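Local coordinates for L0028 (Mitochondria associated protein) (Escherichia coli, PDB 3GCG) that probably acts as a type III secreted guanine nucleotide exchange factor that switches on a host Rho-family GTPase, as its WxxxE-effector relatives do, at residues N25-A30 with S98-F103; T55-L60 with H78-V83; Y109-V114 with N129-M134. All blocks are in the same frame, centred on the assembly; numbering follows the deposited sequence.

Contact 1: residues N25-A30 with S98-F103; sequences NQLLQA and SSIGHF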
loop_
_atom_site.group_PDB
_atom_site.type_symbol
_atom_site.label_atom_id
_atom_site.label_comp_id
_atom_site.label_asym_id
_atom_site.label_seq_id
_atom_site.Cartn_x
_atom_site.Cartn_y
_atom_site.Cartn_z
ATOM N N ASN B 25 -14.433 1.946 -18.020
ATOM C CA ASN B 25 -15.240 3.159 -18.055
ATOM C C ASN B 25 -15.580 3.615 -16.651
ATOM O O ASN B 25 -15.648 4.811 -16.378
ATOM C CB ASN B 25 -16.521 2.937 -18.865
ATOM C CG ASN B 25 -16.286 3.063 -20.354
ATOM O OD1 ASN B 25 -15.302 2.541 -20.884
ATOM N ND2 ASN B 25 -17.188 3.753 -21.042
ATOM N N GLN B 26 -15.789 2.657 -15.759
ATOM C CA GLN B 26 -16.107 2.981 -14.373
ATOM C C GLN B 26 -14.844 3.457 -13.649
ATOM O O GLN B 26 -14.905 4.302 -12.763
ATOM C CB GLN B 26 -16.719 1.759 -13.679
ATOM C CG GLN B 26 -18.144 1.452 -14.148
ATOM C CD GLN B 26 -18.767 0.258 -13.435
ATOM O OE1 GLN B 26 -18.384 -0.083 -12.316
ATOM N NE2 GLN B 26 -19.747 -0.367 -14.075
ATOM N N LEU B 27 -13.695 2.917 -14.042
ATOM C CA LEU B 27 -12.429 3.325 -13.441
ATOM C C LEU B 27 -12.131 4.757 -13.912
ATOM O O LEU B 27 -11.759 5.619 -13.121
ATOM C CB LEU B 27 -11.309 2.392 -13.896
ATOM C CG LEU B 27 -9.933 2.438 -13.217
ATOM C CD1 LEU B 27 -8.891 2.076 -14.257
ATOM C CD2 LEU B 27 -9.622 3.802 -12.631
ATOM N N LEU B 28 -12.308 5.000 -15.208
ATOM C CA LEU B 28 -12.061 6.324 -15.776
ATOM C C LEU B 28 -12.989 7.365 -15.163
ATOM O O LEU B 28 -12.571 8.489 -14.881
ATOM C CB LEU B 28 -12.234 6.282 -17.295
ATOM C CG LEU B 28 -11.157 5.434 -17.975
ATOM C CD1 LEU B 28 -11.444 5.293 -19.460
ATOM C CD2 LEU B 28 -9.794 6.074 -17.740
ATOM N N GLN B 29 -14.247 6.989 -14.955
ATOM C CA GLN B 29 -15.207 7.905 -14.351
ATOM C C GLN B 29 -14.721 8.327 -12.977
ATOM O O GLN B 29 -14.783 9.507 -12.628
ATOM C CB GLN B 29 -16.583 7.249 -14.200
ATOM C CG GLN B 29 -17.373 7.124 -15.484
ATOM C CD GLN B 29 -18.818 6.753 -15.221
ATOM O OE1 GLN B 29 -19.533 7.469 -14.507
ATOM N NE2 GLN B 29 -19.261 5.633 -15.792
ATOM N N ALA B 30 -14.246 7.357 -12.199
ATOM C CA ALA B 30 -13.751 7.633 -10.851
ATOM C C ALA B 30 -12.577 8.602 -10.917
ATOM O O ALA B 30 -12.456 9.511 -10.095
ATOM C CB ALA B 30 -13.329 6.328 -10.166
ATOM N N SER B 98 -0.952 -0.710 -7.522
ATOM C CA SER B 98 -1.667 -0.187 -8.680
ATOM C C SER B 98 -3.022 0.372 -8.250
ATOM O O SER B 98 -3.738 -0.262 -7.493
ATOM C CB SER B 98 -1.859 -1.326 -9.691
ATOM O OG SER B 98 -2.888 -1.046 -10.623
ATOM N N SER B 99 -3.383 1.552 -8.734
ATOM C CA SER B 99 -4.671 2.108 -8.347
ATOM C C SER B 99 -5.788 1.346 -9.049
ATOM O O SER B 99 -6.950 1.472 -8.684
ATOM C CB SER B 99 -4.747 3.602 -8.679
ATOM O OG SER B 99 -4.827 3.830 -10.074
ATOM N N ILE B 100 -5.434 0.551 -10.057
ATOM C CA ILE B 100 -6.430 -0.241 -10.777
ATOM C C ILE B 100 -6.895 -1.373 -9.867
ATOM O O ILE B 100 -8.086 -1.649 -9.762
ATOM C CB ILE B 100 -5.853 -0.877 -12.073
ATOM C CG1 ILE B 100 -5.512 0.202 -13.099
ATOM C CG2 ILE B 100 -6.866 -1.838 -12.676
ATOM C CD1 ILE B 100 -4.801 -0.342 -14.316
ATOM N N GLY B 101 -5.942 -2.034 -9.221
ATOM C CA GLY B 101 -6.281 -3.125 -8.326
ATOM C C GLY B 101 -7.038 -2.600 -7.122
ATOM O O GLY B 101 -7.950 -3.245 -6.615
ATOM N N HIS B 102 -6.660 -1.419 -6.653
ATOM C CA HIS B 102 -7.336 -0.851 -5.503
ATOM C C HIS B 102 -8.723 -0.377 -5.884
ATOM O O HIS B 102 -9.656 -0.474 -5.091
ATOM C CB HIS B 102 -6.505 0.279 -4.910
ATOM C CG HIS B 102 -5.349 -0.208 -4.097
ATOM N ND1 HIS B 102 -5.508 -1.043 -3.009
ATOM C CD2 HIS B 102 -4.019 0.005 -4.215
ATOM C CE1 HIS B 102 -4.325 -1.319 -2.493
ATOM N NE2 HIS B 102 -3.404 -0.695 -3.206
ATOM N N PHE B 103 -8.868 0.119 -7.105
ATOM C CA PHE B 103 -10.174 0.560 -7.561
ATOM C C PHE B 103 -11.138 -0.633 -7.556
ATOM O O PHE B 103 -12.246 -0.541 -7.032
ATOM C CB PHE B 103 -10.076 1.138 -8.968
ATOM C CG PHE B 103 -11.394 1.263 -9.655
ATOM C CD1 PHE B 103 -12.320 2.210 -9.239
ATOM C CD2 PHE B 103 -11.723 0.417 -10.707
ATOM C CE1 PHE B 103 -13.562 2.315 -9.861
ATOM C CE2 PHE B 103 -12.966 0.511 -11.339
ATOM C CZ PHE B 103 -13.884 1.461 -10.913
#
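The ring of Phe-103 lies with one face against the backbone of Leu-27. Leu-27 CA stands 3.7 Å from the Phe-103 ring centroid and 23° off the ring normal, the geometry of a CH-pi contact displaced toward the rim. CB and CG of Leu-27 continue over the CD2/CE2 side, with Leu-27 CB 3.6 Å from Phe-103 CE2. Two further atoms approach obliquely: Gln-26 C lies 3.5 Å from Phe-103 CZ, and Ala-30 CB is 4.0 Å from Phe-103 CE1. Phe-103 CG is anti to the backbone N (chi1 164°), beside the carbonyl carbon. Leu-27 CD1 meets Ile-100 CG1 at 4.0 Å, the side chains crossing at about a right angle. No hydrogen bond joins the segments; the side-chain contacts are apolar. Ser-98 OG caps the second helix, accepting from Ile-100 N at 3.1 Å. The Ser-98 and Ser-99 hydroxyls also bond Glu-47, and Ser-99 bonds Trp-43, tying this helix start to the family's WxxxE motif. Segments 25-30 and 99-103 run nearly perpendicular (103°). Leu-27 also packs on Trp-43 of helix 41-67, Ile-100 reaches Ser-139 and Ile-142 of helix 124-146, and apolar side chains of the other protein chain pack on Leu-27 and Ala-30.

Contact 2: residues T55-L60 with H78-V83; sequences TVNRTL and HIFRAV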
loop_
_atom_site.group_PDB
_atom_site.type_symbol
_atom_site.label_atom_id
_atom_site.label_comp_id
_atom_site.label_asym_id
_atom_site.label_seq_id
_atom_site.Cartn_x
_atom_site.Cartn_y
_atom_site.Cartn_z
ATOM N N THR B 55 5.204 -4.598 -11.428
ATOM C CA THR B 55 5.389 -5.844 -12.180
ATOM C C THR B 55 6.871 -6.209 -12.100
ATOM O O THR B 55 7.227 -7.368 -11.911
ATOM C CB THR B 55 4.985 -5.684 -13.670
ATOM O OG1 THR B 55 3.584 -5.409 -13.759
ATOM C CG2 THR B 55 5.265 -6.961 -14.447
ATOM N N VAL B 56 7.732 -5.201 -12.229
ATOM C CA VAL B 56 9.167 -5.425 -12.153
ATOM C C VAL B 56 9.567 -5.868 -10.751
ATOM O O VAL B 56 10.296 -6.840 -10.592
ATOM C CB VAL B 56 9.963 -4.155 -12.515
ATOM C CG1 VAL B 56 11.430 -4.370 -12.223
ATOM C CG2 VAL B 56 9.769 -3.810 -13.984
ATOM N N ASN B 57 9.096 -5.154 -9.733
ATOM C CA ASN B 57 9.419 -5.508 -8.355
ATOM C C ASN B 57 8.914 -6.896 -7.984
ATOM O O ASN B 57 9.533 -7.602 -7.201
ATOM C CB ASN B 57 8.841 -4.479 -7.383
ATOM C CG ASN B 57 9.798 -3.351 -7.111
ATOM O OD1 ASN B 57 10.968 -3.581 -6.836
ATOM N ND2 ASN B 57 9.307 -2.119 -7.180
ATOM N N ARG B 58 7.780 -7.265 -8.559
ATOM C CA ARG B 58 7.158 -8.561 -8.327
ATOM C C ARG B 58 8.062 -9.655 -8.887
ATOM O O ARG B 58 8.224 -10.718 -8.283
ATOM C CB ARG B 58 5.811 -8.603 -9.043
ATOM C CG ARG B 58 4.785 -9.495 -8.410
ATOM C CD ARG B 58 3.485 -8.720 -8.231
ATOM N NE ARG B 58 2.822 -9.094 -6.990
ATOM C CZ ARG B 58 2.019 -10.142 -6.854
ATOM N NH1 ARG B 58 1.754 -10.931 -7.886
ATOM N NH2 ARG B 58 1.510 -10.419 -5.669
ATOM N N THR B 59 8.636 -9.391 -10.057
ATOM C CA THR B 59 9.518 -10.355 -10.701
ATOM C C THR B 59 10.790 -10.504 -9.868
ATOM O O THR B 59 11.338 -11.600 -9.740
ATOM C CB THR B 59 9.878 -9.903 -12.136
ATOM O OG1 THR B 59 8.676 -9.701 -12.889
ATOM C CG2 THR B 59 10.723 -10.954 -12.830
ATOM N N LEU B 60 11.255 -9.395 -9.304
ATOM C CA LEU B 60 12.448 -9.436 -8.473
ATOM C C LEU B 60 12.162 -10.235 -7.207
ATOM O O LEU B 60 12.993 -11.031 -6.775
ATOM C CB LEU B 60 12.900 -8.017 -8.114
ATOM C CG LEU B 60 13.682 -7.310 -9.223
ATOM C CD1 LEU B 60 13.872 -5.839 -8.891
ATOM C CD2 LEU B 60 15.020 -8.006 -9.386
ATOM N N HIS B 78 20.218 -0.817 -11.148
ATOM C CA HIS B 78 20.719 -1.122 -12.479
ATOM C C HIS B 78 19.660 -1.926 -13.236
ATOM O O HIS B 78 19.445 -1.724 -14.437
ATOM C CB HIS B 78 22.029 -1.904 -12.397
ATOM C CG HIS B 78 23.109 -1.187 -11.653
ATOM N ND1 HIS B 78 23.506 0.093 -11.971
ATOM C CD2 HIS B 78 23.869 -1.565 -10.595
ATOM C CE1 HIS B 78 24.464 0.475 -11.142
ATOM N NE2 HIS B 78 24.701 -0.512 -10.298
ATOM N N ILE B 79 18.987 -2.826 -12.524
ATOM C CA ILE B 79 17.953 -3.641 -13.144
ATOM C C ILE B 79 16.787 -2.759 -13.590
ATOM O O ILE B 79 16.268 -2.918 -14.696
ATOM C CB ILE B 79 17.468 -4.754 -12.177
ATOM C CG1 ILE B 79 18.580 -5.800 -12.003
ATOM C CG2 ILE B 79 16.224 -5.427 -12.725
ATOM C CD1 ILE B 79 18.294 -6.854 -10.951
ATOM N N PHE B 80 16.397 -1.812 -12.743
ATOM C CA PHE B 80 15.306 -0.923 -13.085
ATOM C C PHE B 80 15.627 -0.021 -14.277
ATOM O O PHE B 80 14.768 0.213 -15.125
ATOM C CB PHE B 80 14.897 -0.081 -11.871
ATOM C CG PHE B 80 13.676 -0.605 -11.166
ATOM C CD1 PHE B 80 13.766 -1.677 -10.291
ATOM C CD2 PHE B 80 12.424 -0.064 -11.434
ATOM C CE1 PHE B 80 12.623 -2.203 -9.697
ATOM C CE2 PHE B 80 11.279 -0.580 -10.849
ATOM C CZ PHE B 80 11.376 -1.652 -9.981
ATOM N N ARG B 81 16.857 0.475 -14.352
ATOM C CA ARG B 81 17.243 1.326 -15.471
ATOM C C ARG B 81 17.294 0.488 -16.748
ATOM O O ARG B 81 16.899 0.949 -17.825
ATOM C CB ARG B 81 18.609 1.971 -15.225
ATOM C CG ARG B 81 18.671 3.448 -15.618
ATOM C CD ARG B 81 17.924 3.726 -16.933
ATOM N NE ARG B 81 17.885 5.153 -17.256
ATOM C CZ ARG B 81 17.116 5.695 -18.199
ATOM N NH1 ARG B 81 16.308 4.934 -18.927
ATOM N NH2 ARG B 81 17.157 7.004 -18.418
ATOM N N ALA B 82 17.772 -0.750 -16.622
ATOM C CA ALA B 82 17.852 -1.648 -17.766
ATOM C C ALA B 82 16.452 -1.894 -18.312
ATOM O O ALA B 82 16.221 -1.813 -19.518
ATOM C CB ALA B 82 18.503 -2.963 -17.360
ATOM N N VAL B 83 15.510 -2.185 -17.424
ATOM C CA VAL B 83 14.139 -2.418 -17.862
ATOM C C VAL B 83 13.572 -1.114 -18.383
ATOM O O VAL B 83 12.754 -1.102 -19.298
ATOM C CB VAL B 83 13.252 -2.907 -16.715
ATOM C CG1 VAL B 83 11.794 -2.892 -17.149
ATOM C CG2 VAL B 83 13.665 -4.310 -16.314
#
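Val-56 and Phe-80 face each other in a splayed alpha-alpha hairpin, in which helix 41-67 turns through a short loop into helix 73-87 within this all-helical IpaB/EvcA-family fold. The splay is read from the short axes, whose directions differ by 133°; their closest approach is 11.3 Å. Every residue that touches across them is buried, and no hydrogen bond links the two segments. Val-56 CG1, anti to the backbone N (chi1 172°), sits over one face of the Phe-80 ring, 3.8 Å from its centroid and offset toward the rim, a CH-pi contact. The closest ring atoms include Phe-80 CZ, 3.5 Å from Val-56 CG1. The other branch of the valine works separately: Val-56 CG2 meets Val-83 CG1 tip to tip at 3.9 Å. One turn further along the first helix, Leu-60 divides its two methyl groups in the same way. Its CD1 approaches Phe-80 CE1 obliquely at 3.9 Å, while Leu-60 CD2 lies 3.8 Å from Ile-79 CD1 as those two side chains slide past each other in opposite directions. Helix 152-166 closes over this apolar cluster, with Thr-159 against both Val-56 and Val-83 and Ile-163 against Leu-60. Asn-57 adds a polar group at the ring. Two bonds from its ND2 to the carbonyls of Met-93 and Gly-95, in the loop after helix 73-87, hold the amide beside Phe-80. Amide and ring planes are 46° apart, with Asn-57 ND2 3.5 Å from Phe-80 CZ and Asn-57 OD1 3.6 Å from Phe-80 CE1.

Contact 3: residues Y109-V114 with N129-M134; sequences YFNQKV and NTQTKM
Met-134 reaches across to Phe-110 and Val-114 in a helical hairpin, formed where helix 108-118 turns back through a short loop into helix 124-146. The short axes approach to 10.2 Å and the segments run 124° apart, well short of antiparallel. The contact divides into a packed inner part, a looser margin, and a tight polar link at the boundary. The inner part is built on Met-134. Its CB lies 3.8 Å from Phe-110 CZ, approaching the ring obliquely, whereas its carbonyl carbon sits at the ring edge in the plane of the phenyl. The thioether chain is bent at its last torsion (chi3 76°), which places Met-134 CE 3.6 Å from Lys-113 O. Met-134 SD meanwhile rests 3.9 Å from Val-114 CA. Val-114 CG1 lies 4.1 Å from Gln-131 CB. Phe-110 also touches Leu-104 of helix 99-105 and Ile-135 and Val-138 further along helix 124-146, which places its ring among several helices.

The margin is looser at Lys-113 and Thr-130. Lys-113 gives little beyond its CB, 4.1 Å from Met-134 CE, before its chain leads away and NZ bonds to the carbonyl of Val-17. Thr-130 comes no closer than 4.5 Å, through its CG2 to Val-114 O, and its hydroxyl bonds to Thr-126 O. The polar link is tight by contrast. Asn-111 is partly exposed, its ND2 given to the carbonyls of Gln-105 and Asn-107, a grip that fixes the turn of the amide. That leaves its oxygen facing the buried Gln-131, whose NE2 donates to Asn-111 OD1 at 2.9 Å with an N-H...O angle of 147°, arriving in the plane of the acceptor carbonyl on a lone pair.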
loop_
_atom_site.group_PDB
_atom_site.type_symbol
_atom_site.label_atom_id
_atom_site.label_comp_id
_atom_site.label_asym_id
_atom_site.label_seq_id
_atom_site.Cartn_x
_atom_site.Cartn_y
_atom_site.Cartn_z
ATOM N N TYR B 109 -19.688 -3.845 -9.415
ATOM C CA TYR B 109 -19.719 -4.814 -10.503
ATOM C C TYR B 109 -18.681 -5.915 -10.294
ATOM O O TYR B 109 -18.987 -7.105 -10.400
ATOM C CB TYR B 109 -19.485 -4.090 -11.836
ATOM C CG TYR B 109 -19.407 -4.994 -13.050
ATOM C CD1 TYR B 109 -20.377 -5.966 -13.288
ATOM C CD2 TYR B 109 -18.375 -4.850 -13.980
ATOM C CE1 TYR B 109 -20.325 -6.780 -14.430
ATOM C CE2 TYR B 109 -18.310 -5.652 -15.123
ATOM C CZ TYR B 109 -19.287 -6.614 -15.338
ATOM O OH TYR B 109 -19.214 -7.410 -16.452
ATOM N N PHE B 110 -17.451 -5.511 -9.996
ATOM C CA PHE B 110 -16.372 -6.459 -9.758
ATOM C C PHE B 110 -16.650 -7.386 -8.575
ATOM O O PHE B 110 -16.441 -8.595 -8.658
ATOM C CB PHE B 110 -15.066 -5.726 -9.482
ATOM C CG PHE B 110 -13.939 -6.647 -9.105
ATOM C CD1 PHE B 110 -13.274 -7.385 -10.083
ATOM C CD2 PHE B 110 -13.568 -6.805 -7.767
ATOM C CE1 PHE B 110 -12.257 -8.269 -9.732
ATOM C CE2 PHE B 110 -12.556 -7.681 -7.409
ATOM C CZ PHE B 110 -11.898 -8.417 -8.391
ATOM N N ASN B 111 -17.111 -6.820 -7.465
ATOM C CA ASN B 111 -17.379 -7.634 -6.282
ATOM C C ASN B 111 -18.569 -8.571 -6.436
ATOM O O ASN B 111 -18.635 -9.613 -5.775
ATOM C CB ASN B 111 -17.530 -6.734 -5.054
ATOM C CG ASN B 111 -16.178 -6.343 -4.467
ATOM O OD1 ASN B 111 -15.448 -7.189 -3.954
ATOM N ND2 ASN B 111 -15.834 -5.066 -4.557
ATOM N N GLN B 112 -19.502 -8.207 -7.316
ATOM C CA GLN B 112 -20.661 -9.051 -7.587
ATOM C C GLN B 112 -20.088 -10.320 -8.226
ATOM O O GLN B 112 -20.550 -11.433 -7.957
ATOM C CB GLN B 112 -21.621 -8.323 -8.541
ATOM C CG GLN B 112 -22.816 -9.135 -9.058
ATOM C CD GLN B 112 -23.594 -9.861 -7.964
ATOM O OE1 GLN B 112 -23.626 -9.435 -6.813
ATOM N NE2 GLN B 112 -24.240 -10.958 -8.335
ATOM N N LYS B 113 -19.057 -10.146 -9.050
ATOM C CA LYS B 113 -18.395 -11.274 -9.705
ATOM C C LYS B 113 -17.595 -12.079 -8.677
ATOM O O LYS B 113 -17.474 -13.301 -8.786
ATOM C CB LYS B 113 -17.457 -10.776 -10.813
ATOM C CG LYS B 113 -18.161 -10.140 -12.005
ATOM C CD LYS B 113 -18.940 -11.160 -12.821
ATOM C CE LYS B 113 -19.645 -10.496 -13.988
ATOM N NZ LYS B 113 -20.387 -11.477 -14.818
ATOM N N VAL B 114 -17.038 -11.396 -7.685
ATOM C CA VAL B 114 -16.280 -12.075 -6.632
ATOM C C VAL B 114 -17.227 -13.021 -5.889
ATOM O O VAL B 114 -16.903 -14.186 -5.640
ATOM C CB VAL B 114 -15.684 -11.067 -5.617
ATOM C CG1 VAL B 114 -15.135 -11.798 -4.413
ATOM C CG2 VAL B 114 -14.591 -10.251 -6.280
ATOM N N ASN B 129 -9.368 -13.866 0.018
ATOM C CA ASN B 129 -8.266 -14.334 -0.815
ATOM C C ASN B 129 -8.715 -14.460 -2.267
ATOM O O ASN B 129 -7.981 -14.117 -3.188
ATOM C CB ASN B 129 -7.725 -15.662 -0.289
ATOM C CG ASN B 129 -7.039 -15.507 1.052
ATOM O OD1 ASN B 129 -6.741 -14.384 1.480
ATOM N ND2 ASN B 129 -6.775 -16.624 1.721
ATOM N N THR B 130 -9.933 -14.941 -2.462
ATOM C CA THR B 130 -10.495 -15.078 -3.798
ATOM C C THR B 130 -10.565 -13.682 -4.403
ATOM O O THR B 130 -10.242 -13.489 -5.576
ATOM C CB THR B 130 -11.912 -15.721 -3.733
ATOM O OG1 THR B 130 -11.779 -17.117 -3.425
ATOM C CG2 THR B 130 -12.661 -15.560 -5.057
ATOM N N GLN B 131 -10.963 -12.699 -3.596
ATOM C CA GLN B 131 -11.046 -11.330 -4.087
ATOM C C GLN B 131 -9.688 -10.817 -4.552
ATOM O O GLN B 131 -9.574 -10.228 -5.633
ATOM C CB GLN B 131 -11.576 -10.380 -3.008
ATOM C CG GLN B 131 -11.534 -8.911 -3.442
ATOM C CD GLN B 131 -11.819 -7.936 -2.316
ATOM O OE1 GLN B 131 -11.036 -7.812 -1.375
ATOM N NE2 GLN B 131 -12.946 -7.232 -2.408
ATOM N N THR B 132 -8.660 -11.037 -3.735
ATOM C CA THR B 132 -7.322 -10.567 -4.075
ATOM C C THR B 132 -6.798 -11.265 -5.319
ATOM O O THR B 132 -6.139 -10.647 -6.149
ATOM C CB THR B 132 -6.328 -10.785 -2.928
ATOM O OG1 THR B 132 -5.959 -12.163 -2.876
ATOM C CG2 THR B 132 -6.950 -10.406 -1.617
ATOM N N LYS B 133 -7.087 -12.556 -5.454
ATOM C CA LYS B 133 -6.630 -13.288 -6.627
ATOM C C LYS B 133 -7.298 -12.750 -7.885
ATOM O O LYS B 133 -6.655 -12.589 -8.916
ATOM C CB LYS B 133 -6.925 -14.779 -6.485
ATOM C CG LYS B 133 -5.968 -15.504 -5.546
ATOM C CD LYS B 133 -6.029 -17.005 -5.773
ATOM C CE LYS B 133 -4.925 -17.729 -5.012
ATOM N NZ LYS B 133 -4.740 -19.131 -5.509
ATOM N N MET B 134 -8.594 -12.475 -7.794
ATOM C CA MET B 134 -9.334 -11.945 -8.930
ATOM C C MET B 134 -8.894 -10.515 -9.222
ATOM O O MET B 134 -8.899 -10.090 -10.368
ATOM C CB MET B 134 -10.842 -12.008 -8.659
ATOM C CG MET B 134 -11.432 -13.409 -8.849
ATOM S SD MET B 134 -13.162 -13.575 -8.325
ATOM C CE MET B 134 -14.041 -12.748 -9.708
#

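How the contacts relate
The three contacts share no helix pair, although helix 41-67 and helix 124-146 also pack on contact 1. Contacts 1 and 2 are buried and contact 3 partly so; the other protein chain reaches all three, most widely contact 1. Contacts 2 and 3 each close a hairpin of consecutive helices on opposite sides of the chain's centre, whereas contact 1 bridges distant parts of the sequence, its loop enclosing contact 2. The chemistry also differs: contacts 1 and 2 rest on a phenylalanine face with no bond across, while contact 3 adds an amide-amide hydrogen bond. Contacts 1 and 3 touch, Gln-26 OE1 lying 4.2 Å from Tyr-109 CB; contact 2 stands about 8 Å from either at the nearest atoms.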